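Local coordinates for Red carotenoid protein (RCP) (PDB 5FCY) that binds carotenoid within an all-helical fold related to the N-terminal domain of the orange carotenoid protein and probably serves in photoprotection, at residues 79-90 with 147-155. Residues are numbered along the deposited sequence; the frame is centred on the assembly and turned at random.
Sequences IRRVDNQLSREY and RDYVSPMGA
Tyr-90 OH donates a 2.8 Å hydrogen bond to Val-150 O, the carbonyl that opens the type I turn from Val-150 to Met-153, and so illustrates how one buried phenol can fasten a turn. The carbonyl is gripped twice: Met-153 N closes the turn by bonding Val-150 O at 3.2 Å, from the face of the carbonyl plane opposite the phenol. With CG anti to the backbone N (chi1 -177°), the tyrosine reaches out from helix 85-91 and presents its ring edge to that oxygen, while Trp-102 NE1 also bonds the hydroxyl. A phenylalanine in its place would probably leave Val-150 O without its second donor and the Trp-102 indole N-H without its partner. Farther along, Ala-155 N donates to Ser-87 O at 2.9 Å, nearly straight at the hydrogen (166°) but from above the carbonyl plane. A water joins Arg-81 NH1 to Tyr-149 O; the arginine chain, bent at chi2 and chi3, brings one guanidinium face over the Pro-152 carbonyl carbon. Arg-81 itself closes helix 68-79 with a Schellman motif.

Around these polar links, Met-153 CB packs 3.7 Å from Tyr-90 CE1, and its extended thioether runs alongside Ile-79, Met-153 CE lying 3.8 Å from Ile-79 CG1. Gly-154 has positive phi, and its CA passes by Tyr-90 CD1 and Ser-87 O. Beyond it, the Ala-155 methyl rests against Val-82 O and Asp-83 CA.

The 151-155 tail thus runs between the end of helix 68-79, to which Gly-154 is bonded through Leu-78, and the start of helix 85-91. Helix 95-110 contributes Trp-102 against Val-150 and Met-153, helix 23-35 backs Ile-79, and the Val-150 side chain lies about 7 Å from the bound beta-carotene.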
ATOM      1  N   ILE A  79      -2.773  -5.343  -5.392  1.00 40.56           N
ATOM      2  CA  ILE A  79      -2.796  -6.311  -4.302  1.00 40.65           C
ATOM      3  C   ILE A  79      -3.243  -7.675  -4.810  1.00 41.49           C
ATOM      4  O   ILE A  79      -2.802  -8.711  -4.298  1.00 41.26           O
ATOM      5  CB  ILE A  79      -3.694  -5.799  -3.159  1.00 40.53           C
ATOM      6  CG1 ILE A  79      -3.087  -4.530  -2.547  1.00 39.43           C
ATOM      7  CG2 ILE A  79      -3.885  -6.883  -2.090  1.00 39.45           C
ATOM      8  CD1 ILE A  79      -3.886  -3.924  -1.408  1.00 38.58           C
ATOM      9  N   ARG A  80      -4.111  -7.705  -5.819  1.00 42.23           N
ATOM     10  CA  ARG A  80      -4.600  -8.955  -6.387  1.00 42.84           C
ATOM     11  C   ARG A  80      -3.662  -9.545  -7.436  1.00 43.27           C
ATOM     12  O   ARG A  80      -3.969 -10.608  -7.984  1.00 44.68           O
ATOM     13  CB  ARG A  80      -5.977  -8.739  -7.020  1.00 44.38           C
ATOM     14  CG  ARG A  80      -7.024  -8.125  -6.108  1.00 46.69           C
ATOM     15  CD  ARG A  80      -8.143  -7.501  -6.936  1.00 48.68           C
ATOM     16  NE  ARG A  80      -9.196  -6.915  -6.112  1.00 50.04           N
ATOM     17  CZ  ARG A  80     -10.359  -6.474  -6.583  1.00 52.38           C
ATOM     18  NH1 ARG A  80     -10.630  -6.551  -7.880  1.00 54.97           N
ATOM     19  NH2 ARG A  80     -11.259  -5.958  -5.759  1.00 52.71           N
ATOM     20  N   ARG A  81      -2.539  -8.889  -7.733  1.00 42.31           N
ATOM     21  CA  ARG A  81      -1.597  -9.367  -8.745  1.00 42.44           C
ATOM     22  C   ARG A  81      -2.241  -9.449 -10.130  1.00 43.87           C
ATOM     23  O   ARG A  81      -1.885 -10.306 -10.943  1.00 45.04           O
ATOM     24  CB  ARG A  81      -1.003 -10.727  -8.356  1.00 42.78           C
ATOM     25  CG  ARG A  81       0.297 -10.668  -7.568  1.00 41.69           C
ATOM     26  CD  ARG A  81       0.079 -10.375  -6.095  1.00 41.16           C
ATOM     27  NE  ARG A  81       1.076 -11.048  -5.264  1.00 40.94           N
ATOM     28  CZ  ARG A  81       1.194 -10.884  -3.950  1.00 40.98           C
ATOM     29  NH1 ARG A  81       0.383 -10.056  -3.300  1.00 39.11           N
ATOM     30  NH2 ARG A  81       2.129 -11.549  -3.283  1.00 41.23           N
ATOM     31  N   VAL A  82      -3.192  -8.558 -10.421  1.00 43.39           N
ATOM     32  CA  VAL A  82      -3.839  -8.559 -11.727  1.00 43.78           C
ATOM     33  C   VAL A  82      -2.819  -8.214 -12.805  1.00 43.90           C
ATOM     34  O   VAL A  82      -1.893  -7.420 -12.592  1.00 43.47           O
ATOM     35  CB  VAL A  82      -5.023  -7.576 -11.755  1.00 45.57           C
ATOM     36  CG1 VAL A  82      -5.683  -7.555 -13.134  1.00 46.07           C
ATOM     37  CG2 VAL A  82      -6.032  -7.946 -10.696  1.00 46.43           C
ATOM     38  N   ASP A  83      -3.000  -8.806 -13.982  1.00 44.43           N
ATOM     39  CA  ASP A  83      -2.066  -8.652 -15.095  1.00 44.85           C
ATOM     40  C   ASP A  83      -2.618  -7.601 -16.052  1.00 44.49           C
ATOM     41  O   ASP A  83      -3.434  -7.907 -16.926  1.00 44.76           O
ATOM     42  CB  ASP A  83      -1.846  -9.984 -15.803  1.00 44.76           C
ATOM     43  CG  ASP A  83      -0.723  -9.926 -16.819  1.00 45.42           C
ATOM     44  OD1 ASP A  83      -0.324  -8.807 -17.207  1.00 44.87           O
ATOM     45  OD2 ASP A  83      -0.236 -11.001 -17.232  1.00 46.87           O
ATOM     46  N   ASN A  84      -2.165  -6.362 -15.886  1.00 43.58           N
ATOM     47  CA  ASN A  84      -2.474  -5.288 -16.814  1.00 44.27           C
ATOM     48  C   ASN A  84      -1.215  -4.450 -16.997  1.00 43.76           C
ATOM     49  O   ASN A  84      -0.165  -4.738 -16.416  1.00 43.26           O
ATOM     50  CB  ASN A  84      -3.664  -4.453 -16.319  1.00 44.04           C
ATOM     51  CG  ASN A  84      -3.412  -3.811 -14.972  1.00 43.46           C
ATOM     52  OD1 ASN A  84      -2.347  -3.246 -14.726  1.00 43.57           O
ATOM     53  ND2 ASN A  84      -4.396  -3.898 -14.088  1.00 43.99           N
ATOM     54  N   GLN A  85      -1.321  -3.404 -17.819  1.00 44.01           N
ATOM     55  CA  GLN A  85      -0.145  -2.610 -18.157  1.00 44.11           C
ATOM     56  C   GLN A  85       0.442  -1.938 -16.920  1.00 43.25           C
ATOM     57  O   GLN A  85       1.651  -2.010 -16.675  1.00 42.39           O
ATOM     58  CB  GLN A  85      -0.506  -1.572 -19.222  1.00 44.24           C
ATOM     59  CG  GLN A  85       0.658  -0.702 -19.676  1.00 45.42           C
ATOM     60  CD  GLN A  85       1.798  -1.506 -20.283  1.00 46.96           C
ATOM     61  OE1 GLN A  85       1.589  -2.591 -20.827  1.00 47.05           O
ATOM     62  NE2 GLN A  85       3.012  -0.976 -20.186  1.00 46.72           N
ATOM     63  N   LEU A  86      -0.404  -1.282 -16.124  1.00 43.02           N
ATOM     64  CA  LEU A  86       0.091  -0.567 -14.952  1.00 42.53           C
ATOM     65  C   LEU A  86       0.681  -1.525 -13.924  1.00 41.25           C
ATOM     66  O   LEU A  86       1.721  -1.233 -13.321  1.00 40.29           O
ATOM     67  CB  LEU A  86      -1.037   0.260 -14.334  1.00 42.94           C
ATOM     68  CG  LEU A  86      -1.588   1.385 -15.213  1.00 43.70           C
ATOM     69  CD1 LEU A  86      -2.880   1.931 -14.627  1.00 44.12           C
ATOM     70  CD2 LEU A  86      -0.561   2.497 -15.370  1.00 44.35           C
ATOM     71  N   SER A  87       0.035  -2.675 -13.709  1.00 41.77           N
ATOM     72  CA  SER A  87       0.563  -3.656 -12.765  1.00 41.29           C
ATOM     73  C   SER A  87       1.903  -4.205 -13.233  1.00 40.39           C
ATOM     74  O   SER A  87       2.783  -4.495 -12.416  1.00 39.34           O
ATOM     75  CB  SER A  87      -0.437  -4.794 -12.575  1.00 41.66           C
ATOM     76  OG  SER A  87      -1.610  -4.339 -11.929  1.00 42.49           O
ATOM     77  N   ARG A  88       2.072  -4.367 -14.546  1.00 41.03           N
ATOM     78  CA  ARG A  88       3.358  -4.807 -15.074  1.00 41.00           C
ATOM     79  C   ARG A  88       4.443  -3.775 -14.788  1.00 39.68           C
ATOM     80  O   ARG A  88       5.533  -4.118 -14.317  1.00 39.44           O
ATOM     81  CB  ARG A  88       3.245  -5.080 -16.574  1.00 41.62           C
ATOM     82  CG  ARG A  88       2.643  -6.436 -16.906  1.00 41.58           C
ATOM     83  CD  ARG A  88       2.573  -6.674 -18.405  1.00 43.27           C
ATOM     84  NE  ARG A  88       1.203  -6.943 -18.843  1.00 44.29           N
ATOM     85  CZ  ARG A  88       0.472  -6.157 -19.634  1.00 44.83           C
ATOM     86  NH1 ARG A  88       0.955  -5.023 -20.126  1.00 44.46           N
ATOM     87  NH2 ARG A  88      -0.762  -6.522 -19.948  1.00 46.48           N
ATOM     88  N   GLU A  89       4.157  -2.499 -15.055  1.00 39.76           N
ATOM     89  CA  GLU A  89       5.118  -1.448 -14.736  1.00 40.14           C
ATOM     90  C   GLU A  89       5.487  -1.480 -13.259  1.00 39.47           C
ATOM     91  O   GLU A  89       6.671  -1.458 -12.903  1.00 38.74           O
ATOM     92  CB  GLU A  89       4.554  -0.081 -15.121  1.00 41.24           C
ATOM     93  CG  GLU A  89       4.598   0.199 -16.613  1.00 43.00           C
ATOM     94  CD  GLU A  89       4.055   1.567 -16.965  1.00 43.60           C
ATOM     95  OE1 GLU A  89       4.022   2.441 -16.075  1.00 43.72           O
ATOM     96  OE2 GLU A  89       3.656   1.765 -18.133  1.00 44.21           O
ATOM     97  N   TYR A  90       4.486  -1.532 -12.381  1.00 38.44           N
ATOM     98  CA  TYR A  90       4.758  -1.679 -10.958  1.00 37.80           C
ATOM     99  C   TYR A  90       5.663  -2.880 -10.707  1.00 37.63           C
ATOM    100  O   TYR A  90       6.743  -2.755 -10.120  1.00 36.97           O
ATOM    101  CB  TYR A  90       3.444  -1.819 -10.186  1.00 37.92           C
ATOM    102  CG  TYR A  90       3.616  -1.914  -8.687  1.00 36.65           C
ATOM    103  CD1 TYR A  90       4.010  -3.102  -8.088  1.00 36.15           C
ATOM    104  CD2 TYR A  90       3.379  -0.818  -7.873  1.00 36.40           C
ATOM    105  CE1 TYR A  90       4.169  -3.192  -6.725  1.00 35.90           C
ATOM    106  CE2 TYR A  90       3.533  -0.900  -6.508  1.00 36.17           C
ATOM    107  CZ  TYR A  90       3.929  -2.088  -5.939  1.00 36.15           C
ATOM    108  OH  TYR A  90       4.085  -2.172  -4.577  1.00 35.69           O
ATOM    109  N   ARG A 147       8.350  -2.865   2.840  1.00 38.76           N
ATOM    110  CA  ARG A 147       8.997  -3.258   1.593  1.00 38.01           C
ATOM    111  C   ARG A 147       8.590  -4.666   1.181  1.00 37.29           C
ATOM    112  O   ARG A 147       8.297  -4.915   0.006  1.00 37.03           O
ATOM    113  CB  ARG A 147      10.514  -3.161   1.737  1.00 39.67           C
ATOM    114  CG  ARG A 147      11.032  -1.737   1.852  1.00 40.82           C
ATOM    115  CD  ARG A 147      12.546  -1.688   2.012  1.00 42.85           C
ATOM    116  NE  ARG A 147      13.237  -2.371   0.918  1.00 44.19           N
ATOM    117  CZ  ARG A 147      13.652  -3.636   0.951  1.00 45.38           C
ATOM    118  NH1 ARG A 147      13.458  -4.389   2.029  1.00 44.50           N
ATOM    119  NH2 ARG A 147      14.267  -4.157  -0.105  1.00 45.06           N
ATOM    120  N   ASP A 148       8.561  -5.602   2.132  1.00 37.45           N
ATOM    121  CA  ASP A 148       8.191  -6.975   1.802  1.00 37.46           C
ATOM    122  C   ASP A 148       6.707  -7.096   1.486  1.00 37.00           C
ATOM    123  O   ASP A 148       6.310  -7.969   0.708  1.00 37.26           O
ATOM    124  CB  ASP A 148       8.560  -7.914   2.951  1.00 38.02           C
ATOM    125  CG  ASP A 148      10.033  -7.858   3.303  1.00 38.49           C
ATOM    126  OD1 ASP A 148      10.856  -7.572   2.406  1.00 39.39           O
ATOM    127  OD2 ASP A 148      10.367  -8.100   4.480  1.00 38.54           O
ATOM    128  N   TYR A 149       5.874  -6.239   2.078  1.00 36.87           N
ATOM    129  CA  TYR A 149       4.439  -6.298   1.821  1.00 36.60           C
ATOM    130  C   TYR A 149       4.112  -5.826   0.407  1.00 36.37           C
ATOM    131  O   TYR A 149       3.337  -6.471  -0.308  1.00 35.87           O
ATOM    132  CB  TYR A 149       3.690  -5.467   2.867  1.00 36.75           C
ATOM    133  CG  TYR A 149       2.235  -5.228   2.544  1.00 36.11           C
ATOM    134  CD1 TYR A 149       1.362  -6.287   2.342  1.00 37.03           C
ATOM    135  CD2 TYR A 149       1.730  -3.939   2.454  1.00 36.69           C
ATOM    136  CE1 TYR A 149       0.033  -6.069   2.048  1.00 37.03           C
ATOM    137  CE2 TYR A 149       0.403  -3.712   2.161  1.00 36.64           C
ATOM    138  CZ  TYR A 149      -0.441  -4.782   1.960  1.00 36.77           C
ATOM    139  OH  TYR A 149      -1.767  -4.567   1.669  1.00 36.51           O
ATOM    140  N   VAL A 150       4.705  -4.708  -0.022  1.00 36.15           N
ATOM    141  CA  VAL A 150       4.421  -4.170  -1.349  1.00 36.15           C
ATOM    142  C   VAL A 150       5.282  -4.797  -2.441  1.00 36.09           C
ATOM    143  O   VAL A 150       4.924  -4.709  -3.625  1.00 35.74           O
ATOM    144  CB  VAL A 150       4.603  -2.640  -1.378  1.00 35.67           C
ATOM    145  CG1 VAL A 150       3.740  -1.980  -0.315  1.00 36.16           C
ATOM    146  CG2 VAL A 150       6.072  -2.253  -1.203  1.00 36.06           C
ATOM    147  N   SER A 151       6.397  -5.430  -2.083  1.00 35.83           N
ATOM    148  CA  SER A 151       7.315  -5.950  -3.092  1.00 36.46           C
ATOM    149  C   SER A 151       6.655  -6.927  -4.055  1.00 37.23           C
ATOM    150  O   SER A 151       6.865  -6.792  -5.274  1.00 36.88           O
ATOM    151  CB  SER A 151       8.519  -6.601  -2.405  1.00 36.85           C
ATOM    152  OG  SER A 151       9.293  -7.326  -3.342  1.00 37.51           O
ATOM    153  N   PRO A 152       5.886  -7.921  -3.611  1.00 37.18           N
ATOM    154  CA  PRO A 152       5.311  -8.889  -4.551  1.00 37.36           C
ATOM    155  C   PRO A 152       4.001  -8.455  -5.192  1.00 37.45           C
ATOM    156  O   PRO A 152       3.368  -9.276  -5.859  1.00 37.85           O
ATOM    157  CB  PRO A 152       5.107 -10.125  -3.665  1.00 38.94           C
ATOM    158  CG  PRO A 152       4.803  -9.564  -2.327  1.00 38.39           C
ATOM    159  CD  PRO A 152       5.624  -8.303  -2.208  1.00 37.02           C
ATOM    160  N   MET A 153       3.577  -7.204  -5.026  1.00 37.26           N
ATOM    161  CA  MET A 153       2.340  -6.753  -5.644  1.00 37.47           C
ATOM    162  C   MET A 153       2.542  -6.562  -7.148  1.00 37.76           C
ATOM    163  O   MET A 153       3.644  -6.716  -7.684  1.00 37.08           O
ATOM    164  CB  MET A 153       1.859  -5.461  -4.990  1.00 37.41           C
ATOM    165  CG  MET A 153       1.390  -5.627  -3.556  1.00 36.57           C
ATOM    166  SD  MET A 153       0.827  -4.062  -2.867  1.00 33.62           S
ATOM    167  CE  MET A 153       0.444  -4.535  -1.185  1.00 35.98           C
ATOM    168  N   GLY A 154       1.453  -6.222  -7.840  1.00 38.29           N
ATOM    169  CA  GLY A 154       1.504  -5.993  -9.270  1.00 38.98           C
ATOM    170  C   GLY A 154       1.749  -7.274 -10.057  1.00 40.34           C
ATOM    171  O   GLY A 154       1.622  -8.393  -9.559  1.00 40.31           O
ATOM    172  N   ALA A 155       2.106  -7.079 -11.324  1.00 39.73           N
ATOM    173  CA  ALA A 155       2.383  -8.192 -12.227  1.00 41.05           C
ATOM    174  C   ALA A 155       3.832  -8.162 -12.699  1.00 40.77           C
ATOM    175  O   ALA A 155       4.613  -9.061 -12.386  1.00 41.00           O
ATOM    176  CB  ALA A 155       1.438  -8.156 -13.422  1.00 41.75           C
TER
HETATM  177  O   HOH W   1       1.495  -8.674  -1.011  1.00 36.91           O